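Local coordinates for protein putative glycosyl hydrolase (Bacteroides thetaiotaomicron VPI-5482, PDB 3K11) that is a putative glycoside hydrolase of family 88, presumed to cleave glycosidic bonds in carbohydrates, although its substrate has not been established, at residues Ile43-Ala49 with Tyr106-Arg110; Tyr88-Ile92 with Thr152-Leu157; Lys33-Asp37 with Thr98-Tyr103; Gly369-Cys375 with His398-Val403. One frame throughout, in Å; residues are numbered along the deposited sequence. Where two conformers were deposited one is given.

Interaction 1 of 4, residues Ile43-Ala49 with Tyr106-Arg110; sequences IDKETPA and YVQNR
Tyr-106 and Arg-110, one turn apart on helix 101-128, reach across to the C-terminal end of helix 29-45, where Ile-43 and Asp-44 are helical and the chain then runs on as loop to Ala-49. The closest CA pairs are Asp-44 with Tyr-106 at 7.6 Å and Ala-49 with Arg-110 at 6.2 Å. Tyr-106 (chi1 t) donates from OH to Thr-47 OG1 at 2.6 Å; Thr-47, in rotamer p, in turn donates OG1 to Ile-43 O at 2.6 Å. Ile-43 CD1 packs 4.0 Å from Tyr-106 CZ. In the helical toroid expected of this six-hairpin clan, the contact fastens the exit of one helix to the flank of another. Arg-110 (chi1 m, chi2 m) presents its guanidinium edge-on: NE and NH2 both donate to Thr-47 O, at 2.8 and 3.0 Å, while NH2 forms a salt bridge with Asp-44 OD1 at 3.2 Å. A water links Asp-44 OD1 to Arg-110 NH1, 2.8 Å from each. Ala-49 CB rests 3.6 Å from Arg-110 CD.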
loop_
_atom_site.group_PDB
_atom_site.type_symbol
_atom_site.label_atom_id
_atom_site.label_comp_id
_atom_site.label_asym_id
_atom_site.label_seq_id
_atom_site.Cartn_x
_atom_site.Cartn_y
_atom_site.Cartn_z
ATOM N N ILE A 43 37.288 -0.518 -6.708
ATOM C CA ILE A 43 37.482 -1.301 -5.489
ATOM C C ILE A 43 38.885 -1.903 -5.444
ATOM O O ILE A 43 39.399 -2.152 -4.369
ATOM C CB ILE A 43 36.413 -2.388 -5.283
ATOM C CG1 ILE A 43 36.444 -3.443 -6.404
ATOM C CG2 ILE A 43 35.021 -1.723 -5.135
ATOM C CD1 ILE A 43 36.349 -4.842 -5.903
ATOM N N ASP A 44 39.455 -2.144 -6.613
ATOM C CA ASP A 44 40.798 -2.732 -6.701
ATOM C C ASP A 44 41.804 -1.824 -5.947
ATOM O O ASP A 44 42.580 -2.309 -5.058
ATOM C CB ASP A 44 41.172 -2.871 -8.173
ATOM C CG ASP A 44 42.449 -3.665 -8.405
ATOM O OD1 ASP A 44 42.859 -4.476 -7.531
ATOM O OD2 ASP A 44 43.017 -3.480 -9.490
ATOM N N LYS A 45 41.748 -0.521 -6.278
ATOM C CA LYS A 45 42.641 0.486 -5.644
ATOM C C LYS A 45 42.291 0.826 -4.192
ATOM O O LYS A 45 43.119 1.379 -3.482
ATOM C CB LYS A 45 42.863 1.768 -6.495
ATOM C CG LYS A 45 41.683 2.446 -7.246
ATOM C CD LYS A 45 40.671 3.182 -6.355
ATOM C CE LYS A 45 41.228 4.445 -5.785
ATOM N NZ LYS A 45 40.379 5.404 -5.019
ATOM N N GLU A 46 41.086 0.487 -3.758
ATOM C CA GLU A 46 40.643 0.714 -2.386
ATOM C C GLU A 46 40.684 -0.477 -1.461
ATOM O O GLU A 46 40.125 -0.432 -0.345
ATOM C CB GLU A 46 39.208 1.249 -2.437
ATOM C CG GLU A 46 39.129 2.654 -2.981
ATOM C CD GLU A 46 39.828 3.662 -2.069
ATOM O OE1 GLU A 46 40.206 3.329 -0.921
ATOM O OE2 GLU A 46 39.997 4.784 -2.514
ATOM N N THR A 47 41.264 -1.576 -1.929
ATOM C CA THR A 47 41.410 -2.780 -1.132
ATOM C C THR A 47 42.849 -3.289 -1.218
ATOM O O THR A 47 43.090 -4.430 -1.622
ATOM C CB THR A 47 40.390 -3.854 -1.562
ATOM O OG1 THR A 47 40.447 -4.079 -2.987
ATOM C CG2 THR A 47 38.951 -3.416 -1.124
ATOM N N PRO A 48 43.806 -2.478 -0.749
ATOM C CA PRO A 48 45.219 -2.849 -0.869
ATOM C C PRO A 48 45.568 -4.123 -0.101
ATOM O O PRO A 48 45.146 -4.303 1.006
ATOM C CB PRO A 48 45.956 -1.640 -0.294
ATOM C CG PRO A 48 44.978 -0.977 0.639
ATOM C CD PRO A 48 43.649 -1.180 -0.055
ATOM N N ALA A 49 46.354 -4.985 -0.716
ATOM C CA ALA A 49 46.781 -6.216 -0.076
ATOM C C ALA A 49 48.205 -6.042 0.408
ATOM O O ALA A 49 49.130 -6.598 -0.176
ATOM C CB ALA A 49 46.649 -7.400 -1.070
ATOM N N TYR A 106 42.116 -10.964 -8.999
ATOM C CA TYR A 106 41.899 -10.169 -7.798
ATOM C C TYR A 106 41.643 -11.034 -6.582
ATOM O O TYR A 106 42.183 -10.796 -5.514
ATOM C CB TYR A 106 40.696 -9.232 -8.027
ATOM C CG TYR A 106 40.285 -8.423 -6.831
ATOM C CD1 TYR A 106 39.350 -8.921 -5.920
ATOM C CD2 TYR A 106 40.783 -7.144 -6.616
ATOM C CE1 TYR A 106 38.948 -8.184 -4.828
ATOM C CE2 TYR A 106 40.375 -6.387 -5.501
ATOM C CZ TYR A 106 39.458 -6.937 -4.615
ATOM O OH TYR A 106 39.036 -6.255 -3.517
ATOM N N VAL A 107 40.758 -12.015 -6.729
ATOM C CA VAL A 107 40.380 -12.870 -5.621
ATOM C C VAL A 107 41.561 -13.740 -5.242
ATOM O O VAL A 107 41.876 -13.914 -4.070
ATOM C CB VAL A 107 39.140 -13.725 -5.952
ATOM C CG1 VAL A 107 38.708 -14.498 -4.717
ATOM C CG2 VAL A 107 37.938 -12.801 -6.436
ATOM N N GLN A 108 42.209 -14.317 -6.248
ATOM C CA GLN A 108 43.442 -15.078 -6.007
ATOM C C GLN A 108 44.437 -14.267 -5.173
ATOM O O GLN A 108 44.966 -14.736 -4.167
ATOM C CB GLN A 108 44.082 -15.464 -7.345
ATOM C CG GLN A 108 43.363 -16.574 -8.124
ATOM C CD GLN A 108 43.706 -17.963 -7.627
ATOM O OE1 GLN A 108 44.581 -18.115 -6.778
ATOM N NE2 GLN A 108 43.044 -18.980 -8.167
ATOM N N ASN A 109 44.679 -13.037 -5.600
ATOM C CA ASN A 109 45.659 -12.205 -4.958
ATOM C C ASN A 109 45.312 -11.919 -3.505
ATOM O O ASN A 109 46.160 -12.071 -2.628
ATOM C CB ASN A 109 45.821 -10.920 -5.737
ATOM C CG ASN A 109 46.743 -9.956 -5.070
ATOM O OD1 ASN A 109 46.301 -9.064 -4.349
ATOM N ND2 ASN A 109 48.046 -10.129 -5.287
ATOM N N ARG A 110 44.068 -11.522 -3.255
ATOM C CA ARG A 110 43.650 -11.211 -1.877
ATOM C C ARG A 110 43.649 -12.436 -0.972
ATOM O O ARG A 110 44.101 -12.367 0.174
ATOM C CB ARG A 110 42.286 -10.513 -1.851
ATOM C CG ARG A 110 42.217 -9.182 -2.622
ATOM C CD ARG A 110 43.368 -8.292 -2.332
ATOM N NE ARG A 110 43.178 -6.931 -2.870
ATOM C CZ ARG A 110 43.417 -6.563 -4.125
ATOM N NH1 ARG A 110 43.757 -7.451 -5.057
ATOM N NH2 ARG A 110 43.290 -5.295 -4.465
HETATM O O HOH W 1 44.802 -6.556 -7.505
#

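Interaction 2 of 4, residues Tyr88-Ile92 with Thr152-Leu157; sequences YSALI and TAMIKL
Residues 88-92 of helix 82-98 and 152-157 of helix 148-160 are helical throughout, their axes 9.3 Å apart at closest approach and their N-to-C directions 27° apart, so the pair runs nearly parallel. The backbones come closest where Ser-89 CA lies 5.0 Å from Ala-153 CA; Ile-92 and Leu-157 have CA atoms 7.2 Å apart. Tyr-88 points its CA-CB bond toward the partner, bringing CB to 3.6 Å from Ala-153 CB, but the ring (chi1 m) leads away and its hydroxyl bonds to Leu-79 O. Ser-89, also m, sets OG 3.7 Å from Ala-153 CB and accepts a 2.9 Å hydrogen bond from Lys-156 NZ at the end of an extended side chain (m, t, t, t). One turn on, Ile-92 (m, t) buries the most surface: its CD1 sits 3.5 Å from Ala-153 O, 4.1 Å from Lys-156 CB and 4.0 Å from Leu-157 CB. This is interior packing between helices of the toroid expected for a family 88 enzyme. Small Ser-89 and Ala-153 permit the close backbone approach, and Lys-156, partly exposed in an otherwise buried contact, has its NZ paired both with Ser-89 OG and, in a salt bridge, with Glu-277.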
loop_
_atom_site.group_PDB
_atom_site.type_symbol
_atom_site.label_atom_id
_atom_site.label_comp_id
_atom_site.label_asym_id
_atom_site.label_seq_id
_atom_site.Cartn_x
_atom_site.Cartn_y
_atom_site.Cartn_z
ATOM N N TYR A 88 33.942 -11.220 -3.184
ATOM C CA TYR A 88 34.761 -12.316 -3.715
ATOM C C TYR A 88 33.926 -13.324 -4.522
ATOM O O TYR A 88 34.339 -13.766 -5.594
ATOM C CB TYR A 88 35.493 -13.048 -2.592
ATOM C CG TYR A 88 36.506 -12.201 -1.859
ATOM C CD1 TYR A 88 37.516 -11.523 -2.551
ATOM C CD2 TYR A 88 36.479 -12.101 -0.476
ATOM C CE1 TYR A 88 38.435 -10.740 -1.867
ATOM C CE2 TYR A 88 37.399 -11.314 0.210
ATOM C CZ TYR A 88 38.384 -10.655 -0.483
ATOM O OH TYR A 88 39.301 -9.866 0.193
ATOM N N SER A 89 32.768 -13.716 -3.987
ATOM C CA SER A 89 31.852 -14.617 -4.722
ATOM C C SER A 89 31.387 -13.995 -6.025
ATOM O O SER A 89 31.324 -14.682 -7.058
ATOM C CB SER A 89 30.631 -15.048 -3.860
ATOM O OG SER A 89 30.944 -16.165 -3.005
ATOM N N ALA A 90 31.066 -12.705 -5.985
ATOM C CA ALA A 90 30.672 -11.967 -7.196
ATOM C C ALA A 90 31.711 -12.029 -8.300
ATOM O O ALA A 90 31.397 -12.258 -9.496
ATOM C CB ALA A 90 30.383 -10.520 -6.837
ATOM N N LEU A 91 32.963 -11.792 -7.923
ATOM C CA LEU A 91 34.073 -11.768 -8.896
ATOM C C LEU A 91 34.418 -13.140 -9.445
ATOM O O LEU A 91 34.794 -13.268 -10.630
ATOM C CB LEU A 91 35.294 -11.099 -8.256
ATOM C CG LEU A 91 35.137 -9.576 -8.065
ATOM C CD1 LEU A 91 36.271 -9.017 -7.166
ATOM C CD2 LEU A 91 35.008 -8.814 -9.429
ATOM N N ILE A 92 34.286 -14.180 -8.616
ATOM C CA ILE A 92 34.415 -15.549 -9.111
ATOM C C ILE A 92 33.369 -15.773 -10.201
ATOM O O ILE A 92 33.644 -16.301 -11.281
ATOM C CB ILE A 92 34.271 -16.568 -7.972
ATOM C CG1 ILE A 92 35.458 -16.490 -7.011
ATOM C CG2 ILE A 92 34.128 -18.040 -8.511
ATOM C CD1 ILE A 92 35.168 -17.155 -5.647
ATOM N N THR A 152 32.764 -19.125 2.351
ATOM C CA THR A 152 32.056 -19.615 1.178
ATOM C C THR A 152 32.856 -19.346 -0.085
ATOM O O THR A 152 33.037 -20.245 -0.921
ATOM C CB THR A 152 30.670 -18.981 1.097
ATOM O OG1 THR A 152 29.918 -19.382 2.262
ATOM C CG2 THR A 152 29.882 -19.383 -0.169
ATOM N N ALA A 153 33.276 -18.101 -0.268
ATOM C CA ALA A 153 34.083 -17.738 -1.452
ATOM C C ALA A 153 35.413 -18.486 -1.546
ATOM O O ALA A 153 35.844 -18.858 -2.651
ATOM C CB ALA A 153 34.322 -16.241 -1.481
HETATM N N MSE A 154 36.074 -18.705 -0.401
HETATM C CA MSE A 154 37.351 -19.424 -0.374
HETATM C C MSE A 154 37.164 -20.873 -0.794
HETATM O O MSE A 154 37.967 -21.400 -1.529
HETATM C CB MSE A 154 37.975 -19.370 1.012
HETATM C CG MSE A 154 38.555 -18.008 1.323
HETATM SE SE MSE A 154 39.355 -18.012 3.113
HETATM C CE MSE A 154 40.088 -16.234 3.052
ATOM N N ILE A 155 36.092 -21.521 -0.305
ATOM C CA ILE A 155 35.752 -22.876 -0.769
ATOM C C ILE A 155 35.509 -22.903 -2.288
ATOM O O ILE A 155 36.113 -23.698 -3.012
ATOM C CB ILE A 155 34.528 -23.412 -0.033
ATOM C CG1 ILE A 155 34.866 -23.683 1.446
ATOM C CG2 ILE A 155 34.041 -24.715 -0.679
ATOM C CD1 ILE A 155 33.543 -23.717 2.367
ATOM N N LYS A 156 34.698 -21.967 -2.788
ATOM C CA LYS A 156 34.411 -21.908 -4.199
ATOM C C LYS A 156 35.655 -21.815 -5.057
ATOM O O LYS A 156 35.809 -22.557 -6.033
ATOM C CB LYS A 156 33.512 -20.731 -4.510
ATOM C CG LYS A 156 32.067 -20.898 -4.057
ATOM C CD LYS A 156 31.369 -19.573 -4.177
ATOM C CE LYS A 156 29.869 -19.643 -3.942
ATOM N NZ LYS A 156 29.221 -18.294 -4.035
ATOM N N LEU A 157 36.584 -20.943 -4.682
ATOM C CA LEU A 157 37.786 -20.796 -5.499
ATOM C C LEU A 157 38.762 -21.955 -5.314
ATOM O O LEU A 157 39.354 -22.430 -6.277
ATOM C CB LEU A 157 38.475 -19.452 -5.253
ATOM C CG LEU A 157 39.580 -19.077 -6.269
ATOM C CD1 LEU A 157 39.038 -19.090 -7.700
ATOM C CD2 LEU A 157 40.127 -17.683 -5.947
#

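Interaction 3 of 4, residues Lys33-Asp37 with Thr98-Tyr103; sequences KKDID and TGDKRY
Four charged side chains, Lys-33, Asp-37, Asp-100 and Arg-102, join in one salt-bridge network, and a very short hydrogen bond of 2.5 Å runs from Tyr-103 OH to Asp-37 OD1 beside it. Residues 33-37 are helical; Gly-99 (phi 75°) and Asp-100 link the end of helix 82-98 to helix 101-128, with Asp-100 as its N-cap, OD1 accepting from Arg-102 N at 3.1 Å. Thr-98 OG1 accepts from Asp-100 N at 3.0 Å, an ST turn, and also bonds to Ala-94 O. The closest CA pairs are wide, Lys-33 to Thr-98 at 8.0 Å and Asp-37 to Tyr-103 at 9.3 Å, and long side chains span the gap. Lys-33 (t, p, t, p) places NZ 2.8 Å from Asp-100 OD2 and 2.9 Å from Asp-37 OD2. Arg-102 NH2 pairs with Asp-37 OD1 and with Asp-100 OD2, each at 2.9 Å, so opposite charges alternate. A water accepts from Arg-102 NH1 and donates to Asp-37 O. Ile-36 CD1 adds an apolar contact, 4.2 Å from Tyr-103 CZ. The network ties helix 29-45 to the start of helix 101-128, while Ile-36 and Thr-98 rest on Ile-411 of helix 400-416, and Tyr-103 packs on helix 82-98.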
loop_
_atom_site.group_PDB
_atom_site.type_symbol
_atom_site.label_atom_id
_atom_site.label_comp_id
_atom_site.label_asym_id
_atom_site.label_seq_id
_atom_site.Cartn_x
_atom_site.Cartn_y
_atom_site.Cartn_z
ATOM N N LYS A 33 29.202 -4.608 -18.926
ATOM C CA LYS A 33 30.603 -4.877 -18.580
ATOM C C LYS A 33 31.384 -3.584 -18.303
ATOM O O LYS A 33 32.236 -3.537 -17.405
ATOM C CB LYS A 33 31.258 -5.707 -19.690
ATOM C CG LYS A 33 32.723 -6.050 -19.519
ATOM C CD LYS A 33 33.001 -6.989 -18.395
ATOM C CE LYS A 33 34.320 -7.730 -18.593
ATOM N NZ LYS A 33 35.466 -6.805 -18.600
ATOM N N LYS A 34 31.116 -2.538 -19.080
ATOM C CA LYS A 34 31.757 -1.247 -18.855
ATOM C C LYS A 34 31.488 -0.731 -17.436
ATOM O O LYS A 34 32.381 -0.215 -16.749
ATOM C CB LYS A 34 31.237 -0.245 -19.888
ATOM C CG LYS A 34 31.774 1.172 -19.731
ATOM C CD LYS A 34 31.162 2.126 -20.783
ATOM C CE LYS A 34 31.702 3.573 -20.624
ATOM N NZ LYS A 34 31.360 4.168 -19.274
ATOM N N ASP A 35 30.259 -0.930 -16.979
ATOM C CA ASP A 35 29.866 -0.461 -15.665
ATOM C C ASP A 35 30.465 -1.279 -14.531
ATOM O O ASP A 35 31.013 -0.721 -13.579
ATOM C CB ASP A 35 28.349 -0.357 -15.595
ATOM C CG ASP A 35 27.809 0.843 -16.396
ATOM O OD1 ASP A 35 28.564 1.786 -16.722
ATOM O OD2 ASP A 35 26.615 0.858 -16.724
ATOM N N ILE A 36 30.427 -2.601 -14.632
ATOM C CA ILE A 36 31.085 -3.406 -13.579
ATOM C C ILE A 36 32.598 -3.208 -13.610
ATOM O O ILE A 36 33.232 -3.268 -12.587
ATOM C CB ILE A 36 30.636 -4.904 -13.523
ATOM C CG1 ILE A 36 30.977 -5.674 -14.811
ATOM C CG2 ILE A 36 29.165 -4.986 -13.174
ATOM C CD1 ILE A 36 30.861 -7.227 -14.708
ATOM N N ASP A 37 33.174 -2.958 -14.777
ATOM C CA ASP A 37 34.625 -2.664 -14.865
ATOM C C ASP A 37 34.970 -1.368 -14.120
ATOM O O ASP A 37 36.017 -1.278 -13.491
ATOM C CB ASP A 37 35.054 -2.553 -16.318
ATOM C CG ASP A 37 35.344 -3.908 -16.987
ATOM O OD1 ASP A 37 35.507 -4.931 -16.296
ATOM O OD2 ASP A 37 35.428 -3.887 -18.253
ATOM N N THR A 98 32.000 -13.607 -18.034
ATOM C CA THR A 98 32.638 -12.646 -18.936
ATOM C C THR A 98 33.914 -13.162 -19.537
ATOM O O THR A 98 34.370 -12.646 -20.551
ATOM C CB THR A 98 33.009 -11.344 -18.185
ATOM O OG1 THR A 98 34.049 -11.627 -17.229
ATOM C CG2 THR A 98 31.794 -10.747 -17.463
ATOM N N GLY A 99 34.543 -14.123 -18.872
ATOM C CA GLY A 99 35.836 -14.591 -19.286
ATOM C C GLY A 99 36.984 -13.658 -18.957
ATOM O O GLY A 99 38.094 -13.895 -19.390
ATOM N N ASP A 100 36.739 -12.597 -18.203
ATOM C CA ASP A 100 37.770 -11.649 -17.832
ATOM C C ASP A 100 38.474 -12.217 -16.585
ATOM O O ASP A 100 37.950 -12.161 -15.478
ATOM C CB ASP A 100 37.113 -10.282 -17.549
ATOM C CG ASP A 100 38.112 -9.174 -17.339
ATOM O OD1 ASP A 100 39.299 -9.478 -17.116
ATOM O OD2 ASP A 100 37.696 -7.993 -17.391
ATOM N N LYS A 101 39.688 -12.724 -16.772
ATOM C CA LYS A 101 40.455 -13.336 -15.685
ATOM C C LYS A 101 40.950 -12.351 -14.653
ATOM O O LYS A 101 41.441 -12.761 -13.594
ATOM C CB LYS A 101 41.662 -14.074 -16.264
ATOM C CG LYS A 101 41.266 -15.233 -17.194
ATOM N N ARG A 102 40.896 -11.061 -14.955
ATOM C CA ARG A 102 41.293 -10.047 -13.968
ATOM C C ARG A 102 40.453 -10.188 -12.699
ATOM O O ARG A 102 40.935 -9.942 -11.590
ATOM C CB ARG A 102 41.122 -8.627 -14.505
ATOM C CG ARG A 102 42.042 -8.234 -15.683
ATOM C CD ARG A 102 41.802 -6.760 -16.022
ATOM N NE ARG A 102 40.369 -6.538 -16.246
ATOM C CZ ARG A 102 39.662 -5.463 -15.878
ATOM N NH1 ARG A 102 40.211 -4.421 -15.271
ATOM N NH2 ARG A 102 38.368 -5.441 -16.115
ATOM N N TYR A 103 39.183 -10.555 -12.876
ATOM C CA TYR A 103 38.282 -10.681 -11.748
ATOM C C TYR A 103 38.737 -11.781 -10.787
ATOM O O TYR A 103 38.794 -11.568 -9.576
ATOM C CB TYR A 103 36.849 -10.921 -12.210
ATOM C CG TYR A 103 36.236 -9.846 -13.076
ATOM C CD1 TYR A 103 36.474 -8.505 -12.856
ATOM C CD2 TYR A 103 35.361 -10.175 -14.086
ATOM C CE1 TYR A 103 35.888 -7.540 -13.647
ATOM C CE2 TYR A 103 34.740 -9.200 -14.856
ATOM C CZ TYR A 103 34.994 -7.895 -14.623
ATOM O OH TYR A 103 34.399 -6.920 -15.391
HETATM O O HOH W 2 38.125 -2.508 -14.696
#

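Interaction 4 of 4, residues Gly369-Cys375 with His398-Val403; sequences GQVEGTC and HGYGPV. With EDO (1,2-ethanediol), chain T.
Residues 369-375 form an irregular loop, with Gly-369 and Gly-373 at positive phi (102° and 77°) and the residues between them extended; residues 398-399 belong to a 3-10 segment that passes into helix 400-416. The nearest CA atoms are those of Thr-374 and Gly-399, 5.8 Å apart. A side chain on Gly-399 would point at the loop, its CB colliding with Thr-374 OG1, which instead lies 3.7 Å from Gly-399 CA. Val-371 N donates to Tyr-400 OH at 3.0 Å, nearly straight (168°), and that hydroxyl also bonds to Val-394 O. Here the N-terminus of an inner helix of the probable helical toroid is covered by a loop that follows helix 347-362. Val-371 (chi1 t) buries the most surface on the loop side: its CB lies over one face of the Tyr-400 ring, CG2 is 3.7 Å from CE1 of that tyrosine, and CG2 also meets Val-403 CG2 at 4.0 Å. Tyr-400 (chi1 m) has Gln-370 CA at its ring edge, 3.4 Å from OH. Thr-374 CG2 packs 4.0 Å from His-398 CB. Glu-372 points away and accepts from O1 of a 1,2-ethanediol, probably of crystallisation origin, at 2.8 Å from its OE1.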
loop_
_atom_site.group_PDB
_atom_site.type_symbol
_atom_site.label_atom_id
_atom_site.label_comp_id
_atom_site.label_asym_id
_atom_site.label_seq_id
_atom_site.Cartn_x
_atom_site.Cartn_y
_atom_site.Cartn_z
ATOM N N GLY A 369 33.156 5.181 -9.736
ATOM C CA GLY A 369 32.955 3.746 -9.588
ATOM C C GLY A 369 32.346 3.352 -8.254
ATOM O O GLY A 369 32.273 2.149 -7.911
ATOM N N GLN A 370 31.963 4.361 -7.462
ATOM C CA GLN A 370 31.269 4.105 -6.207
ATOM C C GLN A 370 29.830 3.740 -6.485
ATOM O O GLN A 370 29.297 4.062 -7.530
ATOM C CB GLN A 370 31.295 5.326 -5.297
ATOM C CG GLN A 370 32.710 5.762 -4.903
ATOM C CD GLN A 370 32.699 6.990 -4.037
ATOM O OE1 GLN A 370 31.903 7.910 -4.272
ATOM N NE2 GLN A 370 33.595 7.037 -3.047
ATOM N N VAL A 371 29.210 3.091 -5.515
ATOM C CA VAL A 371 27.809 2.705 -5.596
ATOM C C VAL A 371 27.057 3.557 -4.582
ATOM O O VAL A 371 27.267 3.438 -3.356
ATOM C CB VAL A 371 27.611 1.202 -5.317
ATOM C CG1 VAL A 371 26.125 0.878 -5.229
ATOM C CG2 VAL A 371 28.335 0.355 -6.409
ATOM N N GLU A 372 26.183 4.406 -5.103
ATOM C CA GLU A 372 25.368 5.321 -4.286
ATOM C C GLU A 372 24.039 4.714 -3.857
ATOM O O GLU A 372 23.506 3.816 -4.507
ATOM C CB GLU A 372 25.094 6.619 -5.055
ATOM C CG GLU A 372 26.390 7.348 -5.487
ATOM C CD GLU A 372 26.178 8.733 -6.118
ATOM O OE1 GLU A 372 25.016 9.186 -6.349
ATOM O OE2 GLU A 372 27.218 9.412 -6.340
ATOM N N GLY A 373 23.472 5.273 -2.785
ATOM C CA GLY A 373 22.158 4.856 -2.300
ATOM C C GLY A 373 22.106 3.545 -1.515
ATOM O O GLY A 373 21.006 2.975 -1.369
ATOM N N THR A 374 23.243 3.105 -0.971
ATOM C CA THR A 374 23.304 1.880 -0.188
ATOM C C THR A 374 23.122 2.167 1.301
ATOM O O THR A 374 23.839 2.981 1.868
ATOM C CB THR A 374 24.630 1.170 -0.344
ATOM O OG1 THR A 374 24.796 0.788 -1.720
ATOM C CG2 THR A 374 24.712 -0.080 0.549
ATOM N N CYS A 375 22.193 1.441 1.920
ATOM C CA CYS A 375 21.921 1.478 3.361
ATOM C C CYS A 375 23.159 0.986 4.138
ATOM O O CYS A 375 23.755 -0.036 3.806
ATOM C CB CYS A 375 20.717 0.555 3.678
ATOM S SG CYS A 375 20.323 0.428 5.421
ATOM N N HIS A 398 28.303 -2.923 1.392
ATOM C CA HIS A 398 27.278 -3.863 0.982
ATOM C C HIS A 398 26.851 -3.688 -0.436
ATOM O O HIS A 398 26.207 -4.576 -0.975
ATOM C CB HIS A 398 26.013 -3.656 1.816
ATOM C CG HIS A 398 26.271 -3.600 3.274
ATOM N ND1 HIS A 398 26.773 -2.482 3.888
ATOM C CD2 HIS A 398 26.134 -4.543 4.241
ATOM C CE1 HIS A 398 26.942 -2.746 5.173
ATOM N NE2 HIS A 398 26.518 -3.969 5.414
ATOM N N GLY A 399 27.123 -2.517 -1.022
ATOM C CA GLY A 399 26.679 -2.291 -2.394
ATOM C C GLY A 399 27.525 -2.962 -3.453
ATOM O O GLY A 399 27.052 -3.273 -4.555
ATOM N N TYR A 400 28.797 -3.193 -3.130
ATOM C CA TYR A 400 29.785 -3.496 -4.177
ATOM C C TYR A 400 29.639 -4.910 -4.757
ATOM O O TYR A 400 29.555 -5.063 -5.995
ATOM C CB TYR A 400 31.213 -3.172 -3.637
ATOM C CG TYR A 400 31.308 -1.679 -3.481
ATOM C CD1 TYR A 400 31.584 -0.876 -4.575
ATOM C CD2 TYR A 400 30.914 -1.060 -2.308
ATOM C CE1 TYR A 400 31.536 0.527 -4.483
ATOM C CE2 TYR A 400 30.884 0.355 -2.205
ATOM C CZ TYR A 400 31.205 1.124 -3.294
ATOM O OH TYR A 400 31.138 2.504 -3.234
ATOM N N GLY A 401 29.638 -5.915 -3.873
ATOM C CA GLY A 401 29.498 -7.326 -4.255
ATOM C C GLY A 401 28.264 -7.534 -5.092
ATOM O O GLY A 401 28.307 -8.088 -6.186
ATOM N N PRO A 402 27.138 -7.111 -4.559
ATOM C CA PRO A 402 25.894 -7.279 -5.289
ATOM C C PRO A 402 25.820 -6.639 -6.662
ATOM O O PRO A 402 25.326 -7.248 -7.573
ATOM C CB PRO A 402 24.867 -6.731 -4.332
ATOM C CG PRO A 402 25.422 -6.974 -2.973
ATOM C CD PRO A 402 26.921 -6.704 -3.165
ATOM N N VAL A 403 26.360 -5.435 -6.831
ATOM C CA VAL A 403 26.359 -4.800 -8.134
ATOM C C VAL A 403 27.209 -5.608 -9.082
ATOM O O VAL A 403 26.843 -5.803 -10.246
ATOM C CB VAL A 403 26.828 -3.323 -8.010
ATOM C CG1 VAL A 403 27.162 -2.730 -9.385
ATOM C CG2 VAL A 403 25.721 -2.504 -7.272
HETATM C C1 EDO T . 25.282 8.011 -9.704
HETATM O O1 EDO T . 24.112 8.331 -8.897
HETATM C C2 EDO T . 25.716 9.189 -10.579
HETATM O O2 EDO T . 26.311 10.252 -9.786
#

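Interactions 2 and 4 are buried, each centred about 11 Å from the chain centre, and rely largely on packing with a single hydrogen bond across each; interactions 1 and 3, at about 18 and 17 Å, are partly buried and polar: one salt bridge across interaction 1, a four-residue network in interaction 3, one bridging water in each. Interactions 1 and 3 join the same two helices, 29-45 and 101-128, at different levels, with centres 14 Å apart. Leu-91 of interaction 2 bridges them, its CD1 3.3 Å from Tyr-106 CD1 and its O 3.5 Å from Tyr-103 CB. Interaction 4 meets the others through helix 400-416: Tyr-400 CD1 touches Ile-43 CG2 at 3.6 Å, and Gly-401 O touches Ala-90 CB at 3.3 Å.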